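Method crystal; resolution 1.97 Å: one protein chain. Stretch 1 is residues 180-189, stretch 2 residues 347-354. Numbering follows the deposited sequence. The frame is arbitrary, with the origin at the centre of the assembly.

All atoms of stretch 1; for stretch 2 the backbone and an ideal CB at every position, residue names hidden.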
ATOM      1  N   LEU A 180      -5.288   9.340  -7.165  1.00 23.76           N
ATOM      2  CA  LEU A 180      -4.298  10.375  -6.870  1.00 26.28           C
ATOM      3  C   LEU A 180      -3.282  10.505  -8.003  1.00 29.46           C
ATOM      4  O   LEU A 180      -2.937  11.618  -8.419  1.00 28.41           O
ATOM      5  CB  LEU A 180      -3.590  10.066  -5.554  1.00 25.89           C
ATOM      6  CG  LEU A 180      -2.384  10.937  -5.173  1.00 28.72           C
ATOM      7  CD1 LEU A 180      -2.759  12.429  -5.142  1.00 26.69           C
ATOM      8  CD2 LEU A 180      -1.833  10.529  -3.827  1.00 29.85           C
ATOM      9  N   VAL A 181      -2.782   9.378  -8.511  1.00 28.49           N
ATOM     10  CA  VAL A 181      -1.719   9.494  -9.503  1.00 27.34           C
ATOM     11  C   VAL A 181      -2.282  10.012 -10.830  1.00 26.15           C
ATOM     12  O   VAL A 181      -1.604  10.762 -11.540  1.00 26.48           O
ATOM     13  CB  VAL A 181      -0.953   8.161  -9.662  1.00 26.70           C
ATOM     14  CG1 VAL A 181      -0.316   7.727  -8.326  1.00 29.33           C
ATOM     15  CG2 VAL A 181      -1.833   7.041 -10.231  1.00 25.18           C
ATOM     16  N   THR A 182      -3.516   9.649 -11.186  1.00 28.27           N
ATOM     17  CA  THR A 182      -4.072  10.199 -12.422  1.00 26.72           C
ATOM     18  C   THR A 182      -4.470  11.662 -12.255  1.00 29.31           C
ATOM     19  O   THR A 182      -4.371  12.437 -13.213  1.00 26.31           O
ATOM     20  CB  THR A 182      -5.272   9.383 -12.919  1.00 24.72           C
ATOM     21  OG1 THR A 182      -6.295   9.311 -11.908  1.00 26.21           O
ATOM     22  CG2 THR A 182      -4.829   7.979 -13.329  1.00 28.14           C
ATOM     23  N   LEU A 183      -4.934  12.053 -11.063  1.00 27.68           N
ATOM     24  CA  LEU A 183      -5.173  13.471 -10.800  1.00 26.06           C
ATOM     25  C   LEU A 183      -3.886  14.273 -10.918  1.00 27.62           C
ATOM     26  O   LEU A 183      -3.899  15.407 -11.413  1.00 27.75           O
ATOM     27  CB  LEU A 183      -5.774  13.674  -9.409  1.00 24.36           C
ATOM     28  CG  LEU A 183      -7.269  13.450  -9.258  1.00 27.49           C
ATOM     29  CD1 LEU A 183      -7.584  13.147  -7.793  1.00 29.03           C
ATOM     30  CD2 LEU A 183      -8.004  14.703  -9.733  1.00 27.76           C
ATOM     31  N   VAL A 184      -2.771  13.712 -10.450  1.00 25.37           N
ATOM     32  CA  VAL A 184      -1.507  14.432 -10.522  1.00 26.52           C
ATOM     33  C   VAL A 184      -1.068  14.580 -11.974  1.00 28.94           C
ATOM     34  O   VAL A 184      -0.619  15.652 -12.391  1.00 28.81           O
ATOM     35  CB  VAL A 184      -0.440  13.735  -9.665  1.00 28.34           C
ATOM     36  CG1 VAL A 184       0.957  14.209 -10.065  1.00 28.25           C
ATOM     37  CG2 VAL A 184      -0.693  14.041  -8.186  1.00 31.17           C
ATOM     38  N   ALA A 185      -1.234  13.529 -12.776  1.00 27.24           N
ATOM     39  CA  ALA A 185      -0.886  13.638 -14.192  1.00 31.12           C
ATOM     40  C   ALA A 185      -1.755  14.682 -14.895  1.00 29.05           C
ATOM     41  O   ALA A 185      -1.252  15.518 -15.656  1.00 27.15           O
ATOM     42  CB  ALA A 185      -1.007  12.272 -14.865  1.00 28.60           C
ATOM     43  N   ALA A 186      -3.065  14.662 -14.635  1.00 25.69           N
ATOM     44  CA  ALA A 186      -3.955  15.641 -15.258  1.00 29.58           C
ATOM     45  C   ALA A 186      -3.623  17.051 -14.792  1.00 27.86           C
ATOM     46  O   ALA A 186      -3.578  17.988 -15.600  1.00 29.16           O
ATOM     47  CB  ALA A 186      -5.416  15.306 -14.955  1.00 24.98           C
ATOM     48  N   ARG A 187      -3.388  17.212 -13.484  1.00 28.67           N
ATOM     49  CA  ARG A 187      -2.989  18.499 -12.923  1.00 29.61           C
ATOM     50  C   ARG A 187      -1.745  19.051 -13.610  1.00 30.76           C
ATOM     51  O   ARG A 187      -1.712  20.217 -14.030  1.00 29.17           O
ATOM     52  CB  ARG A 187      -2.740  18.354 -11.420  1.00 25.83           C
ATOM     53  CG  ARG A 187      -2.331  19.658 -10.707  1.00 28.00           C
ATOM     54  CD  ARG A 187      -1.684  19.378  -9.338  1.00 31.72           C
ATOM     55  NE  ARG A 187      -0.339  18.813  -9.482  1.00 32.70           N
ATOM     56  CZ  ARG A 187       0.376  18.275  -8.494  1.00 32.07           C
ATOM     57  NH1 ARG A 187      -0.117  18.205  -7.256  1.00 28.97           N
ATOM     58  NH2 ARG A 187       1.587  17.792  -8.750  1.00 29.49           N
ATOM     59  N   ASP A 188      -0.706  18.226 -13.728  1.00 28.51           N
ATOM     60  CA  ASP A 188       0.554  18.729 -14.264  1.00 28.65           C
ATOM     61  C   ASP A 188       0.394  19.151 -15.722  1.00 28.46           C
ATOM     62  O   ASP A 188       0.958  20.169 -16.143  1.00 29.56           O
ATOM     63  CB  ASP A 188       1.654  17.675 -14.091  1.00 31.32           C
ATOM     64  CG  ASP A 188       2.071  17.508 -12.614  1.00 35.48           C
ATOM     65  OD1 ASP A 188       1.634  18.346 -11.782  1.00 31.19           O
ATOM     66  OD2 ASP A 188       2.832  16.556 -12.286  1.00 34.70           O
ATOM     67  N   ALA A 189      -0.407  18.406 -16.489  1.00 27.70           N
ATOM     68  CA  ALA A 189      -0.634  18.751 -17.886  1.00 30.46           C
ATOM     69  C   ALA A 189      -1.431  20.044 -18.008  1.00 31.67           C
ATOM     70  O   ALA A 189      -1.134  20.883 -18.869  1.00 31.85           O
ATOM     71  CB  ALA A 189      -1.350  17.603 -18.597  1.00 30.84           C
ATOM     72  N   UNK A 347       3.215   7.310 -20.462  1.00 32.45           N
ATOM     73  CA  UNK A 347       4.117   8.460 -20.422  1.00 35.65           C
ATOM     74  C   UNK A 347       3.510   9.639 -19.653  1.00 33.47           C
ATOM     75  O   UNK A 347       4.241  10.404 -19.011  1.00 30.21           O
ATOM     76  CB  UNK A 347       4.471   8.895 -21.845  1.00 35.65           C
ATOM     77  N   UNK A 348       2.181   9.791 -19.691  1.00 32.91           N
ATOM     78  CA  UNK A 348       1.531  10.856 -18.925  1.00 35.61           C
ATOM     79  C   UNK A 348       1.710  10.652 -17.423  1.00 34.30           C
ATOM     80  O   UNK A 348       1.810  11.629 -16.671  1.00 32.24           O
ATOM     81  CB  UNK A 348       0.041  10.922 -19.268  1.00 35.61           C
ATOM     82  N   UNK A 349       1.740   9.394 -16.962  1.00 31.22           N
ATOM     83  CA  UNK A 349       1.933   9.127 -15.537  1.00 30.15           C
ATOM     84  C   UNK A 349       3.406   9.150 -15.156  1.00 29.76           C
ATOM     85  O   UNK A 349       3.792   9.799 -14.175  1.00 28.42           O
ATOM     86  CB  UNK A 349       1.321   7.775 -15.163  1.00 30.15           C
ATOM     87  N   UNK A 350       4.249   8.445 -15.913  1.00 27.18           N
ATOM     88  CA  UNK A 350       5.661   8.403 -15.553  1.00 29.70           C
ATOM     89  C   UNK A 350       6.283   9.796 -15.613  1.00 31.89           C
ATOM     90  O   UNK A 350       7.197  10.095 -14.841  1.00 30.65           O
ATOM     91  CB  UNK A 350       6.417   7.446 -16.477  1.00 29.70           C
ATOM     92  N   UNK A 351       5.758  10.682 -16.467  1.00 32.58           N
ATOM     93  CA  UNK A 351       6.280  12.044 -16.523  1.00 29.22           C
ATOM     94  C   UNK A 351       6.198  12.770 -15.192  1.00 33.70           C
ATOM     95  O   UNK A 351       7.101  13.530 -14.829  1.00 34.48           O
ATOM     96  CB  UNK A 351       5.524  12.845 -17.584  1.00 29.22           C
ATOM     97  N   UNK A 352       5.122  12.536 -14.440  1.00 30.12           N
ATOM     98  CA  UNK A 352       4.969  13.119 -13.110  1.00 30.75           C
ATOM     99  C   UNK A 352       5.587  12.276 -11.995  1.00 30.77           C
ATOM    100  O   UNK A 352       5.990  12.829 -10.964  1.00 30.54           O
ATOM    101  CB  UNK A 352       3.483  13.332 -12.816  1.00 30.75           C
ATOM    102  N   UNK A 353       5.676  10.954 -12.165  1.00 27.83           N
ATOM    103  CA  UNK A 353       5.970  10.057 -11.048  1.00 25.92           C
ATOM    104  C   UNK A 353       7.387   9.498 -11.054  1.00 29.46           C
ATOM    105  O   UNK A 353       7.815   8.932 -10.036  1.00 27.61           O
ATOM    106  CB  UNK A 353       4.976   8.894 -11.055  1.00 25.92           C
ATOM    107  N   UNK A 354       8.123   9.631 -12.154  1.00 28.13           N
ATOM    108  CA  UNK A 354       9.416   8.969 -12.256  1.00 30.56           C
ATOM    109  C   UNK A 354      10.470   9.689 -11.422  1.00 30.87           C
ATOM    110  O   UNK A 354      10.382  10.895 -11.170  1.00 32.32           O
ATOM    111  CB  UNK A 354       9.861   8.895 -13.718  1.00 30.56           C
TER

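The two helices cross almost at right angles, with axes 8.7 Å apart at closest approach. Stretch 1 offers V181, V184 and A185 as an apolar strip and D188 as a charge beside it.

At position 347 the ideal CB finds nothing of stretch 1 within reach, so this contact sets no demand and almost any helix-compatible residue would serve. It is H347.

Position 348 points its CA-to-CB bond sideways, with the ideal CB 4.7 Å from A185 CB. A long chain could run past the alanine, and a small one would also fit. The residue is R348, whose side chain comes no nearer than 4.6 Å, from R348 NH2 to A189 CB; its backbone comes closer, R348 O lying 3.4 Å from A185 CB. The alanine's single methyl lets the backbones approach here, and A185 CA and the CA of 349 are 5.5 Å apart.

Position 349 also starts sideways, its ideal CB 5.1 Å from A185 CB, but a medium-sized apolar chain could bend back toward V181, T182 and A185; leucine, isoleucine or methionine are all plausible. L349 does so: its CD1 packs 3.7 Å from A185 CB and 4.2 Å from T182 CG2, while its CD2 lies 4.3 Å from V181 CG2.

Position 350 is out of reach, leaving the choice free; it is T350.

At position 351 the ideal CB would lie 3.1 Å from the carbonyl O of 347, one turn back, and stretch 1 is too far away to reward a side chain. Glycine suits the crowding, and G351 is found.

Position 352 faces stretch 1 squarely. Its ideal CB is 3.3 Å from D188 OD2 and 3.8 Å from V184 CG1, so a short donor is favoured: serine, or perhaps threonine. S352 adopts chi1 m, and its OG donates a 2.7 Å hydrogen bond to D188 OD2. The other carboxylate oxygen, D188 OD1, is held by R187 NE at 3.1 Å in a salt bridge, so both oxygens of the aspartate are engaged.

Position 353 points toward stretch 1, yet its ideal CB has nothing within 5.5 Å. A longer apolar chain is needed to close the gap, leucine or methionine for example. L353 brings CD1 to 3.9 Å from V181 CB.

Position 354 leaves helical phi/psi at -75/151 and is out of reach, so a polar residue is acceptable; it is E354.

Stretch 2 (347-354) HRLTGSLE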
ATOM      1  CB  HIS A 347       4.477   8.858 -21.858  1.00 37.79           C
ATOM      2  CG  HIS A 347       5.523   9.926 -21.963  1.00 43.69           C
ATOM      3  ND1 HIS A 347       6.759   9.827 -21.357  1.00 47.53           N
ATOM      4  CD2 HIS A 347       5.522  11.110 -22.627  1.00 44.71           C
ATOM      5  CE1 HIS A 347       7.471  10.907 -21.636  1.00 41.31           C
ATOM      6  NE2 HIS A 347       6.746  11.697 -22.410  1.00 43.70           N
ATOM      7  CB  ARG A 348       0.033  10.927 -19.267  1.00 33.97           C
ATOM      8  CG  ARG A 348      -0.330  11.270 -20.726  1.00 40.88           C
ATOM      9  CD  ARG A 348      -0.552  12.777 -20.950  1.00 46.64           C
ATOM     10  NE  ARG A 348      -1.096  13.073 -22.280  1.00 55.91           N
ATOM     11  CZ  ARG A 348      -0.956  14.243 -22.912  1.00 58.13           C
ATOM     12  NH1 ARG A 348      -1.486  14.427 -24.121  1.00 55.89           N
ATOM     13  NH2 ARG A 348      -0.280  15.234 -22.339  1.00 51.75           N
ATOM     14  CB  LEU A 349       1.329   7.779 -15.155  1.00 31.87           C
ATOM     15  CG  LEU A 349       0.020   7.772 -14.381  1.00 35.04           C
ATOM     16  CD1 LEU A 349      -1.013   8.613 -15.087  1.00 40.85           C
ATOM     17  CD2 LEU A 349      -0.451   6.330 -14.263  1.00 40.11           C
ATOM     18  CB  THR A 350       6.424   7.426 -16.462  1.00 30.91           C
ATOM     19  OG1 THR A 350       6.269   7.820 -17.837  1.00 30.65           O
ATOM     20  CG2 THR A 350       5.883   5.998 -16.295  1.00 32.00           C
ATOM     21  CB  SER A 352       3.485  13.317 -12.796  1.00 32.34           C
ATOM     22  OG  SER A 352       2.895  14.238 -13.690  1.00 36.59           O
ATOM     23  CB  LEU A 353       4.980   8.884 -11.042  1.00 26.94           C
ATOM     24  CG  LEU A 353       3.500   9.228 -10.882  1.00 28.15           C
ATOM     25  CD1 LEU A 353       2.634   7.995 -11.088  1.00 27.20           C
ATOM     26  CD2 LEU A 353       3.276   9.834  -9.509  1.00 29.25           C
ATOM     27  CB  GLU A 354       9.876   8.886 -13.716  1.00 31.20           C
ATOM     28  CG  GLU A 354      10.250  10.250 -14.333  1.00 35.37           C
ATOM     29  CD  GLU A 354      10.357  10.204 -15.853  1.00 40.40           C
ATOM     30  OE1 GLU A 354      10.525   9.092 -16.410  1.00 41.46           O
ATOM     31  OE2 GLU A 354      10.264  11.278 -16.490  1.00 42.99           O
TER
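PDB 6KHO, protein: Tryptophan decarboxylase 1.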